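Local coordinates for transcriptional regulator, MarR family (Silicibacter pomeroyi DSS-3, PDB 3CDH), which probably binds DNA through a winged helix-turn-helix domain and regulates transcription, as other members of the MarR family do, at residues Thr75-Val78 / Asp79-Asp82; Arg136-Gly139 / Val140-Leu144. All coordinates share one frame; numbering follows the deposited sequence. Where two conformers were deposited one is given.

Interaction 1: Thr75-Val78 / Asp79-Asp82; sequences TRIV and DQMD
Thr75 O accepts the backbone N-H of Asp79 at 2.8 Å, in a bond bent little at the hydrogen (167°). The same i to i+4 pattern links Gln80 N to Arg76 O, less straight, Met81 N to Ile77 O at 3.1 Å, and Asp82 N to Val78 O at 2.9 Å. These residues therefore form two continuous alpha-helical turns of helix 71-84, which by its place in the winged helix-turn-helix fold is consistent with the recognition helix. Asp79 carries its CG beside its own backbone N (chi1 -69°), which turns the carboxylate back over the preceding turn. There its OD2 stands 4.0 Å from Thr75 OG1, the two side chains pointing the same way. The polar anchor of the carboxylate is a salt bridge from OD1 to Arg89 on strand 87-89, and Asp82 OD2 also pairs with that guanidinium. A leucine in place of Asp79 would probably leave Arg89 with one acidic partner fewer and weaken the tie between helix and strand. Gln80 runs back along the helix, its CG 3.3 Å from Arg76 O, and its OE1 accepts a hydrogen bond from Arg42. On the buried side, the branch methyl CG2 of Ile77 meets SE of selenomethionine Met81 at 4.0 Å; the Met81 side chain, bent at chi3, packs on Val48 and Leu49 of helix 43-54. Val78 packs on Val87, so strand 87-89 is held both by this apolar contact and by the two acids, while Ile77 and Met81 seat the helix against helix 43-54.

Interaction 2: Arg136-Gly139 / Val140-Leu144; sequences RIKG and VLRTL
Gly139 O takes the backbone N-H of Thr143 at 2.7 Å and has the hydroxyl OG1 of the same residue 3.0 Å away. Chi1 of -61° sets OG1 beside the backbone N, which lets it face that carbonyl oxygen one turn back, but its proton is not settled on Gly139 O, since Asp133 OD1 of the second subunit offers a weak alternative. One turn earlier, Val140 N binds Arg136 O at 3.0 Å; Arg136 occupies the N-cap position of helix 137-147. Leu141 N on Ile137 O and Arg142 N on Lys138 O continue the alpha-helical ladder. This helix belongs to the dimerisation region of the MarR fold: Ile137 packs on Val140 of the second subunit, and Leu141 on its Leu21. Within the helix, Ile137 CG1 lies 3.7 Å from Leu141 CD1, the two side chains crossing at an angle to give one apolar patch. On another side Arg142, in one of its two deposited conformers and so only tentatively, folds its guanidinium back with Lys138 O above one face, toward the rim. Lys138 NZ makes a salt bridge to Glu122 and a hydrogen bond to Gly15 O of the second subunit.

In the fold
Each interaction joins successive turns within one helix, 71-84 in the first and 137-147 in the second. Both are partly buried, yet they serve separate regions on opposite sides of the chain's centre, with centres 32 Å apart and nearest atoms about 22 Å apart. Residues 75-82 belong to the probable DNA-binding domain; they meet Arg42, helix 43-54 and strand 87-89 of their own chain, and the second subunit does not touch them. Residues 136-144 lie instead where two subunits meet, packing on helix 105-130 of their own chain as well as on the second subunit. Accordingly, two acids of interaction 1 pair with Arg89 inside the domain, whereas in interaction 2 a lysine joins an acid of its own chain to a carbonyl of the other.

Interaction 1: Thr75-Val78 / Asp79-Asp82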
# COMPACT_ATOMS: atom_id res chain seq x y z
N THR B 75 -13.47 -11.43 -6.99
CA THR B 75 -14.51 -11.94 -7.84
C THR B 75 -15.86 -11.26 -7.60
O THR B 75 -16.61 -11.07 -8.55
CB THR B 75 -14.49 -13.50 -7.92
OG1 THR B 75 -15.77 -14.04 -7.60
CG2 THR B 75 -13.53 -14.04 -6.97
N ARG B 76 -16.12 -10.84 -6.36
CA ARG B 76 -17.30 -10.03 -6.09
C ARG B 76 -17.24 -8.78 -6.93
O ARG B 76 -18.23 -8.42 -7.60
CB ARG B 76 -17.46 -9.72 -4.61
CG ARG B 76 -18.25 -10.82 -3.88
CD ARG B 76 -18.44 -10.60 -2.35
NE ARG B 76 -17.20 -10.22 -1.64
CZ ARG B 76 -16.44 -11.03 -0.89
NH1 ARG B 76 -16.74 -12.32 -0.74
NH2 ARG B 76 -15.34 -10.55 -0.28
N ILE B 77 -16.05 -8.19 -6.98
CA ILE B 77 -15.86 -7.00 -7.78
C ILE B 77 -16.03 -7.25 -9.25
O ILE B 77 -16.78 -6.52 -9.92
CB ILE B 77 -14.57 -6.27 -7.48
CG1 ILE B 77 -14.85 -5.37 -6.29
CG2 ILE B 77 -14.19 -5.35 -8.63
CD1 ILE B 77 -13.71 -5.25 -5.43
N VAL B 78 -15.38 -8.29 -9.77
CA VAL B 78 -15.51 -8.56 -11.17
C VAL B 78 -16.96 -8.85 -11.48
O VAL B 78 -17.46 -8.34 -12.47
CB VAL B 78 -14.61 -9.70 -11.62
CG1 VAL B 78 -15.02 -10.20 -13.00
CG2 VAL B 78 -13.13 -9.23 -11.62
N ASP B 79 -17.67 -9.61 -10.65
CA ASP B 79 -19.09 -9.85 -10.92
C ASP B 79 -19.89 -8.57 -11.06
O ASP B 79 -20.82 -8.49 -11.89
CB ASP B 79 -19.75 -10.65 -9.82
CG ASP B 79 -19.26 -12.07 -9.77
OD1 ASP B 79 -18.73 -12.60 -10.77
OD2 ASP B 79 -19.42 -12.65 -8.67
N GLN B 80 -19.56 -7.58 -10.25
CA GLN B 80 -20.32 -6.33 -10.27
C GLN B 80 -20.08 -5.59 -11.58
O GLN B 80 -21.01 -5.06 -12.16
CB GLN B 80 -19.94 -5.44 -9.09
CG GLN B 80 -20.39 -5.99 -7.80
CD GLN B 80 -19.90 -5.15 -6.64
OE1 GLN B 80 -18.74 -4.70 -6.60
NE2 GLN B 80 -20.80 -4.92 -5.67
N MSE B 81 -18.82 -5.59 -12.02
CA MSE B 81 -18.47 -4.99 -13.28
C MSE B 81 -19.12 -5.73 -14.44
O MSE B 81 -19.54 -5.13 -15.43
CB MSE B 81 -16.96 -4.97 -13.41
CG MSE B 81 -16.31 -4.09 -12.40
SE MSE B 81 -14.35 -4.18 -12.49
CE MSE B 81 -14.03 -3.06 -14.03
N ASP B 82 -19.19 -7.04 -14.34
CA ASP B 82 -19.90 -7.87 -15.29
C ASP B 82 -21.35 -7.39 -15.35
O ASP B 82 -21.81 -7.07 -16.42
CB ASP B 82 -19.81 -9.33 -14.86
CG ASP B 82 -20.21 -10.31 -15.96
OD1 ASP B 82 -21.13 -10.01 -16.74
OD2 ASP B 82 -19.61 -11.43 -16.01

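Interaction 2: Arg136-Gly139 / Val140-Leu144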
# COMPACT_ATOMS: atom_id res chain seq x y z
N ARG B 136 14.97 8.30 -10.39
CA ARG B 136 14.88 6.91 -10.90
C ARG B 136 14.04 5.97 -9.99
O ARG B 136 14.30 4.75 -9.94
CB ARG B 136 16.26 6.31 -11.15
CG ARG B 136 17.07 6.99 -12.25
CD ARG B 136 18.34 6.18 -12.55
NE ARG B 136 19.39 7.02 -13.15
CZ ARG B 136 19.53 7.26 -14.47
NH1 ARG B 136 18.68 6.73 -15.37
NH2 ARG B 136 20.52 8.06 -14.90
N ILE B 137 13.05 6.54 -9.31
CA ILE B 137 12.10 5.79 -8.47
C ILE B 137 11.60 4.50 -9.15
O ILE B 137 11.49 3.46 -8.52
CB ILE B 137 10.91 6.69 -8.00
CG1 ILE B 137 9.85 5.90 -7.23
CG2 ILE B 137 10.18 7.32 -9.16
CD1 ILE B 137 10.17 5.63 -5.79
N LYS B 138 11.33 4.57 -10.44
CA LYS B 138 10.78 3.43 -11.13
C LYS B 138 11.72 2.24 -11.23
O LYS B 138 11.29 1.10 -11.01
CB LYS B 138 10.34 3.84 -12.50
CG LYS B 138 8.99 4.46 -12.55
CD LYS B 138 8.49 4.20 -13.96
CE LYS B 138 7.28 4.98 -14.25
NZ LYS B 138 6.85 4.59 -15.59
N GLY B 139 13.00 2.47 -11.56
CA GLY B 139 13.95 1.38 -11.63
C GLY B 139 14.18 0.86 -10.24
O GLY B 139 14.28 -0.34 -9.99
N VAL B 140 14.22 1.79 -9.30
CA VAL B 140 14.46 1.43 -7.94
C VAL B 140 13.43 0.40 -7.50
O VAL B 140 13.79 -0.66 -6.97
CB VAL B 140 14.43 2.68 -7.04
CG1 VAL B 140 14.37 2.31 -5.55
CG2 VAL B 140 15.66 3.55 -7.32
N LEU B 141 12.15 0.70 -7.77
CA LEU B 141 11.05 -0.15 -7.31
C LEU B 141 11.04 -1.47 -8.07
O LEU B 141 10.84 -2.53 -7.48
CB LEU B 141 9.70 0.59 -7.41
CG LEU B 141 9.53 1.88 -6.61
CD1 LEU B 141 8.24 2.57 -7.01
CD2 LEU B 141 9.55 1.62 -5.12
N ARG B 142 11.29 -1.37 -9.38
CA ARG B 142 11.52 -2.52 -10.24
C ARG B 142 12.57 -3.46 -9.63
O ARG B 142 12.34 -4.67 -9.49
CB ARG B 142 11.95 -2.04 -11.64
CG ARG B 142 11.14 -2.63 -12.79
CD ARG B 142 10.66 -1.58 -13.80
NE ARG B 142 11.76 -0.73 -14.27
CZ ARG B 142 11.58 0.45 -14.87
NH1 ARG B 142 12.64 1.16 -15.25
NH2 ARG B 142 10.35 0.90 -15.07
N THR B 143 13.71 -2.89 -9.22
CA THR B 143 14.79 -3.61 -8.54
C THR B 143 14.25 -4.26 -7.25
O THR B 143 14.48 -5.45 -7.00
CB THR B 143 16.02 -2.72 -8.23
OG1 THR B 143 16.59 -2.20 -9.44
CG2 THR B 143 17.08 -3.52 -7.51
N LEU B 144 13.50 -3.49 -6.48
CA LEU B 144 12.96 -3.98 -5.22
C LEU B 144 12.08 -5.23 -5.42
O LEU B 144 12.31 -6.27 -4.76
CB LEU B 144 12.21 -2.88 -4.47
CG LEU B 144 11.38 -3.28 -3.25
CD1 LEU B 144 12.21 -4.02 -2.19
CD2 LEU B 144 10.70 -2.06 -2.66